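Local coordinates for putative metal resistance protein (Proteus mirabilis, PDB 6C29), which is the N-terminal periplasmic domain of the membrane protein ScsB, which primes the disulfide isomerase ScsC and probably acts as a protein-disulfide reductase, at residues L8-N13 with T121-L125; P56-Q62 with N104-T110. All blocks are in the same frame, centred on the assembly; numbering follows the deposited sequence.

Interaction 1 (L8-N13 with T121-L125)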
loop_
_atom_site.group_PDB
_atom_site.type_symbol
_atom_site.label_atom_id
_atom_site.label_comp_id
_atom_site.label_asym_id
_atom_site.label_seq_id
_atom_site.Cartn_x
_atom_site.Cartn_y
_atom_site.Cartn_z
ATOM N N LEU A 8 12.024 17.533 0.332
ATOM C CA LEU A 8 12.859 17.369 -0.842
ATOM C C LEU A 8 12.043 17.499 -2.102
ATOM O O LEU A 8 10.947 16.917 -2.235
ATOM C CB LEU A 8 13.541 16.002 -0.829
ATOM C CG LEU A 8 14.346 15.647 0.421
ATOM C CD1 LEU A 8 14.744 14.151 0.361
ATOM C CD2 LEU A 8 15.537 16.578 0.574
ATOM N N THR A 9 12.610 18.205 -3.062
ATOM C CA THR A 9 12.056 18.272 -4.396
ATOM C C THR A 9 13.195 17.960 -5.358
ATOM O O THR A 9 14.388 18.076 -5.013
ATOM C CB THR A 9 11.430 19.645 -4.739
ATOM O OG1 THR A 9 12.431 20.657 -4.635
ATOM C CG2 THR A 9 10.275 19.994 -3.799
HETATM N N MSE A 10 12.819 17.493 -6.528
HETATM C CA MSE A 10 13.741 17.277 -7.632
HETATM C C MSE A 10 13.363 18.210 -8.753
HETATM O O MSE A 10 12.155 18.458 -8.974
HETATM C CB MSE A 10 13.662 15.820 -8.092
HETATM C CG MSE A 10 14.258 14.852 -7.095
HETATM SE SE MSE A 10 16.184 15.108 -6.996
HETATM C CE MSE A 10 16.611 14.152 -8.635
ATOM N N PRO A 11 14.364 18.697 -9.483
ATOM C CA PRO A 11 14.141 19.732 -10.496
ATOM C C PRO A 11 13.127 19.364 -11.585
ATOM O O PRO A 11 12.423 20.246 -12.093
ATOM C CB PRO A 11 15.544 19.913 -11.111
ATOM C CG PRO A 11 16.484 19.523 -10.050
ATOM C CD PRO A 11 15.800 18.438 -9.258
ATOM N N ASP A 12 13.057 18.086 -11.938
ATOM C CA ASP A 12 12.195 17.611 -13.019
ATOM C C ASP A 12 10.844 17.086 -12.578
ATOM O O ASP A 12 10.098 16.511 -13.367
ATOM C CB ASP A 12 12.954 16.566 -13.805
ATOM C CG ASP A 12 14.082 17.201 -14.596
ATOM O OD1 ASP A 12 13.759 17.888 -15.596
ATOM O OD2 ASP A 12 15.270 17.086 -14.186
ATOM N N ASN A 13 10.551 17.231 -11.304
ATOM C CA ASN A 13 9.233 16.855 -10.787
ATOM C C ASN A 13 8.630 17.997 -9.980
ATOM O O ASN A 13 9.021 18.214 -8.825
ATOM C CB ASN A 13 9.363 15.591 -9.943
ATOM C CG ASN A 13 8.028 15.091 -9.426
ATOM O OD1 ASN A 13 7.155 15.885 -9.092
ATOM N ND2 ASN A 13 7.879 13.774 -9.315
ATOM N N THR A 121 10.599 9.025 -10.277
ATOM C CA THR A 121 11.524 10.057 -9.809
ATOM C C THR A 121 12.330 9.493 -8.650
ATOM O O THR A 121 11.758 8.941 -7.727
ATOM C CB THR A 121 10.779 11.325 -9.351
ATOM O OG1 THR A 121 9.864 11.743 -10.373
ATOM C CG2 THR A 121 11.749 12.511 -8.966
ATOM N N ASP A 122 13.641 9.688 -8.668
ATOM C CA ASP A 122 14.505 9.264 -7.566
ATOM C C ASP A 122 14.753 10.398 -6.577
ATOM O O ASP A 122 15.115 11.499 -6.982
ATOM C CB ASP A 122 15.835 8.761 -8.093
ATOM C CG ASP A 122 15.744 7.368 -8.685
ATOM O OD1 ASP A 122 14.682 6.722 -8.587
ATOM O OD2 ASP A 122 16.772 6.898 -9.233
ATOM N N TYR A 123 14.590 10.111 -5.291
ATOM C CA TYR A 123 14.885 11.033 -4.196
ATOM C C TYR A 123 15.944 10.419 -3.300
ATOM O O TYR A 123 15.781 9.293 -2.846
ATOM C CB TYR A 123 13.615 11.341 -3.382
ATOM C CG TYR A 123 12.572 12.095 -4.151
ATOM C CD1 TYR A 123 11.671 11.447 -4.966
ATOM C CD2 TYR A 123 12.470 13.472 -4.062
ATOM C CE1 TYR A 123 10.724 12.138 -5.693
ATOM C CE2 TYR A 123 11.537 14.161 -4.784
ATOM C CZ TYR A 123 10.650 13.497 -5.584
ATOM O OH TYR A 123 9.704 14.164 -6.326
ATOM N N SER A 124 17.019 11.144 -3.020
ATOM C CA SER A 124 18.065 10.635 -2.150
ATOM C C SER A 124 17.750 11.008 -0.718
ATOM O O SER A 124 17.625 12.199 -0.389
ATOM C CB SER A 124 19.422 11.190 -2.559
ATOM O OG SER A 124 19.782 10.697 -3.827
ATOM N N LEU A 125 17.582 9.981 0.114
ATOM C CA LEU A 125 17.236 10.136 1.526
ATOM C C LEU A 125 18.497 9.908 2.349
ATOM O O LEU A 125 19.026 8.828 2.368
ATOM C CB LEU A 125 16.140 9.134 1.913
ATOM C CG LEU A 125 14.939 9.114 0.990
ATOM C CD1 LEU A 125 13.995 8.009 1.475
ATOM C CD2 LEU A 125 14.265 10.493 0.962
HETATM O O HOH W 1 9.899 16.813 -6.685
#
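Met10, a selenomethionine, lies over one face of the Tyr123 ring. Its CG sits 4.0 Å from the ring centroid and 27° off the normal, a CH-pi contact. The two side chains run past one another, pointing opposite ways. Beyond CG the Met10 chain bends at both chi2 and chi3. The bend brings SE and CE beside the carbonyl oxygen of Asp122, with Met10 CE 3.5 Å from Asp122 O. Thr121 CG2 packs against Met10 CB and CG.

The Tyr123 ring reaches across to segment 8-13 as well. Thr9 CA lies at its edge, near the ring plane. The Tyr123 hydroxyl donates to a water lying in the plane of the ring, 2.7 Å from Tyr123 OH. The same water accepts from Met10 N and donates to Asn13 O at 2.7 Å. It therefore ties the tyrosine to both ends of the type I beta turn 10-13. The turn is closed by its own bond, Asn13 N to Met10 O.

Asn13 crosses Tyr123 at about a right angle, its amide plane 61° from the ring. Its CG is anti to the backbone N (chi1 -177°), and this carries ND2 to 3.0 Å from Thr121 OG1. The amide oxygen is turned elsewhere, to the backbone N of His15. At the far end Leu8 CD1 meets Leu125 CD2 at 3.7 Å.

No clear direct hydrogen bond joins the two segments, which run roughly antiparallel but lie too far apart for pairing. In this immunoglobulin-fold domain Leu8 bonds through its backbone to Val18 of strand 16-24, the edge of the four-stranded sheet. Tyr123 also packs on Ala16 and Val18 of that strand. Segment 121-125 pairs with strand 104-114 at the edge of the three-stranded sheet, so the contact joins two sheet margins.

Interaction 2 (P56-Q62 with N104-T110); sequences PEINWTQ and NLNGVLT
Residues 57-60 pair antiparallel with strand 104-110, with hydrogen-bonded pairs Glu57-Thr110 and Asn59-Val108 alternating with non-hydrogen-bonded pairs Ile58-Leu109 and Trp60-Gly107. This is the edge of a three-stranded sheet in the immunoglobulin-fold domain related to the N-terminal domain of DsbD.

Ile58, Trp60 and Leu109 face the interior, toward Leu34 and Ile32 of strand 30-38. The Trp60 ring is sandwiched. Ile58 CG2 lies over the centre of one face, 3.5 Å above the plane. Leu105 CD2 covers the opposite face, offset toward the rim. Asn106 O is at the ring edge, in plane. Gly107 has no side chain, and its CA comes within 3.5 Å of Trp60 CE3. Ile58 CG1 packs on Leu109 CD1 at 3.7 Å.

Glu57, Asn59, Val108 and Thr110 line the other face. There one water bridges Asn59 ND2, Val108 O and Thr110 OG1, and Thr110 OG1 also bonds Asp122.

Past the strand, the Gln62 side chain bends at chi2 (72°) and its amide grips Asn106 twice. OE1 accepts from Asn106 N, nearly straight at 174°. Gln62 NE2 donates to a lone pair of Asn106 OD1, in the carbonyl plane, at 2.8 Å.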
loop_
_atom_site.group_PDB
_atom_site.type_symbol
_atom_site.label_atom_id
_atom_site.label_comp_id
_atom_site.label_asym_id
_atom_site.label_seq_id
_atom_site.Cartn_x
_atom_site.Cartn_y
_atom_site.Cartn_z
ATOM N N PRO A 56 5.814 2.463 -5.274
ATOM C CA PRO A 56 7.028 3.148 -4.783
ATOM C C PRO A 56 7.901 2.193 -3.995
ATOM O O PRO A 56 7.411 1.244 -3.389
ATOM C CB PRO A 56 6.488 4.255 -3.881
ATOM C CG PRO A 56 5.108 3.815 -3.517
ATOM C CD PRO A 56 4.583 2.992 -4.659
ATOM N N GLU A 57 9.210 2.442 -3.998
ATOM C CA GLU A 57 10.130 1.602 -3.236
ATOM C C GLU A 57 11.376 2.385 -2.851
ATOM O O GLU A 57 11.675 3.394 -3.476
ATOM C CB GLU A 57 10.508 0.358 -4.037
ATOM C CG GLU A 57 11.364 0.628 -5.243
ATOM C CD GLU A 57 11.753 -0.655 -5.959
ATOM O OE1 GLU A 57 11.096 -1.693 -5.716
ATOM O OE2 GLU A 57 12.759 -0.644 -6.698
ATOM N N ILE A 58 12.088 1.902 -1.832
ATOM C CA ILE A 58 13.355 2.477 -1.426
ATOM C C ILE A 58 14.417 1.398 -1.500
ATOM O O ILE A 58 14.221 0.281 -1.007
ATOM C CB ILE A 58 13.332 3.051 0.011
ATOM C CG1 ILE A 58 12.371 4.228 0.114
ATOM C CG2 ILE A 58 14.734 3.521 0.410
ATOM C CD1 ILE A 58 12.120 4.694 1.544
ATOM N N ASN A 59 15.555 1.768 -2.064
ATOM C CA ASN A 59 16.743 0.926 -2.035
ATOM C C ASN A 59 17.783 1.599 -1.159
ATOM O O ASN A 59 18.248 2.706 -1.450
ATOM C CB ASN A 59 17.226 0.688 -3.454
ATOM C CG ASN A 59 16.231 -0.169 -4.258
ATOM O OD1 ASN A 59 16.188 -1.394 -4.107
ATOM N ND2 ASN A 59 15.420 0.475 -5.104
ATOM N N TRP A 60 18.108 0.944 -0.049
ATOM C CA TRP A 60 19.072 1.467 0.914
ATOM C C TRP A 60 20.475 1.043 0.508
ATOM O O TRP A 60 20.677 -0.069 0.025
ATOM C CB TRP A 60 18.770 0.953 2.319
ATOM C CG TRP A 60 17.385 1.256 2.795
ATOM C CD1 TRP A 60 16.345 0.394 2.853
ATOM C CD2 TRP A 60 16.890 2.517 3.276
ATOM N NE1 TRP A 60 15.232 1.025 3.334
ATOM C CE2 TRP A 60 15.536 2.328 3.606
ATOM C CE3 TRP A 60 17.457 3.776 3.458
ATOM C CZ2 TRP A 60 14.740 3.352 4.109
ATOM C CZ3 TRP A 60 16.659 4.799 3.960
ATOM C CH2 TRP A 60 15.321 4.578 4.273
ATOM N N THR A 61 21.422 1.953 0.695
ATOM C CA THR A 61 22.840 1.678 0.490
ATOM C C THR A 61 23.357 0.687 1.535
ATOM O O THR A 61 24.151 -0.194 1.225
ATOM C CB THR A 61 23.657 2.963 0.569
ATOM O OG1 THR A 61 23.235 3.856 -0.467
ATOM C CG2 THR A 61 25.152 2.668 0.443
ATOM N N GLN A 62 22.967 0.894 2.787
ATOM C CA GLN A 62 23.373 0.030 3.883
ATOM C C GLN A 62 22.702 -1.325 3.752
ATOM O O GLN A 62 21.603 -1.427 3.209
ATOM C CB GLN A 62 22.988 0.641 5.235
ATOM C CG GLN A 62 23.787 1.873 5.688
ATOM C CD GLN A 62 23.473 3.143 4.905
ATOM O OE1 GLN A 62 22.401 3.283 4.340
ATOM N NE2 GLN A 62 24.426 4.075 4.874
ATOM N N ASN A 104 24.379 6.180 10.116
ATOM C CA ASN A 104 23.844 6.833 8.943
ATOM C C ASN A 104 23.010 5.879 8.114
ATOM O O ASN A 104 23.328 4.691 7.965
ATOM C CB ASN A 104 24.993 7.395 8.119
ATOM C CG ASN A 104 25.770 8.444 8.880
ATOM O OD1 ASN A 104 25.366 9.601 8.955
ATOM N ND2 ASN A 104 26.887 8.029 9.475
ATOM N N LEU A 105 21.930 6.405 7.578
ATOM C CA LEU A 105 21.079 5.636 6.716
ATOM C C LEU A 105 20.882 6.442 5.452
ATOM O O LEU A 105 20.428 7.581 5.491
ATOM C CB LEU A 105 19.776 5.314 7.434
ATOM C CG LEU A 105 18.835 4.327 6.765
ATOM C CD1 LEU A 105 19.490 3.007 6.498
ATOM C CD2 LEU A 105 17.655 4.152 7.678
ATOM N N ASN A 106 21.284 5.849 4.340
ATOM C CA ASN A 106 21.198 6.470 3.045
ATOM C C ASN A 106 20.415 5.578 2.153
ATOM O O ASN A 106 20.663 4.373 2.123
ATOM C CB ASN A 106 22.583 6.718 2.457
ATOM C CG ASN A 106 23.490 7.408 3.429
ATOM O OD1 ASN A 106 24.287 6.775 4.128
ATOM N ND2 ASN A 106 23.334 8.714 3.528
ATOM N N GLY A 107 19.452 6.147 1.455
ATOM C CA GLY A 107 18.667 5.353 0.527
ATOM C C GLY A 107 18.215 6.178 -0.661
ATOM O O GLY A 107 18.321 7.397 -0.681
ATOM N N VAL A 108 17.732 5.489 -1.682
ATOM C CA VAL A 108 17.132 6.142 -2.827
ATOM C C VAL A 108 15.695 5.667 -2.954
ATOM O O VAL A 108 15.427 4.474 -3.123
ATOM C CB VAL A 108 17.889 5.840 -4.106
ATOM C CG1 VAL A 108 17.156 6.447 -5.296
ATOM C CG2 VAL A 108 19.320 6.367 -3.995
ATOM N N LEU A 109 14.769 6.600 -2.814
ATOM C CA LEU A 109 13.357 6.366 -3.043
ATOM C C LEU A 109 13.069 6.543 -4.524
ATOM O O LEU A 109 13.285 7.636 -5.051
ATOM C CB LEU A 109 12.502 7.352 -2.244
ATOM C CG LEU A 109 11.024 7.466 -2.618
ATOM C CD1 LEU A 109 10.266 6.209 -2.239
ATOM C CD2 LEU A 109 10.420 8.710 -1.958
ATOM N N THR A 110 12.564 5.504 -5.198
ATOM C CA THR A 110 12.027 5.654 -6.543
ATOM C C THR A 110 10.533 5.863 -6.378
ATOM O O THR A 110 9.774 4.914 -6.093
ATOM C CB THR A 110 12.326 4.464 -7.416
ATOM O OG1 THR A 110 13.762 4.296 -7.510
ATOM C CG2 THR A 110 11.701 4.666 -8.821
HETATM O O HOH W 2 13.426 1.225 -8.234
HETATM O O HOH W 3 15.352 3.223 -5.556
#

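Both interactions reach one three-stranded sheet, in which 57-60 and 118-128 flank strand 104-114. Strand 118-128 of interaction 1 and strand 104-114 of interaction 2 are neighbours, joined by the probable backbone hydrogen bonds Tyr123 N to Leu109 O and Leu125 N to Gly107 O, both 2.8 Å. Leu125 CD1 also touches Ile58 CD1, so the apolar interior runs between the two. Interaction 2 rests on a backbone hydrogen-bond ladder, with Ile58, Leu105 and Leu109 buried on one face. Interaction 1 has no clear direct hydrogen bond and depends on an exposed Met10 over the buried Tyr123, plus a water. Both are partly buried; interaction 2 has the larger interface, 599 Å² against 367 Å².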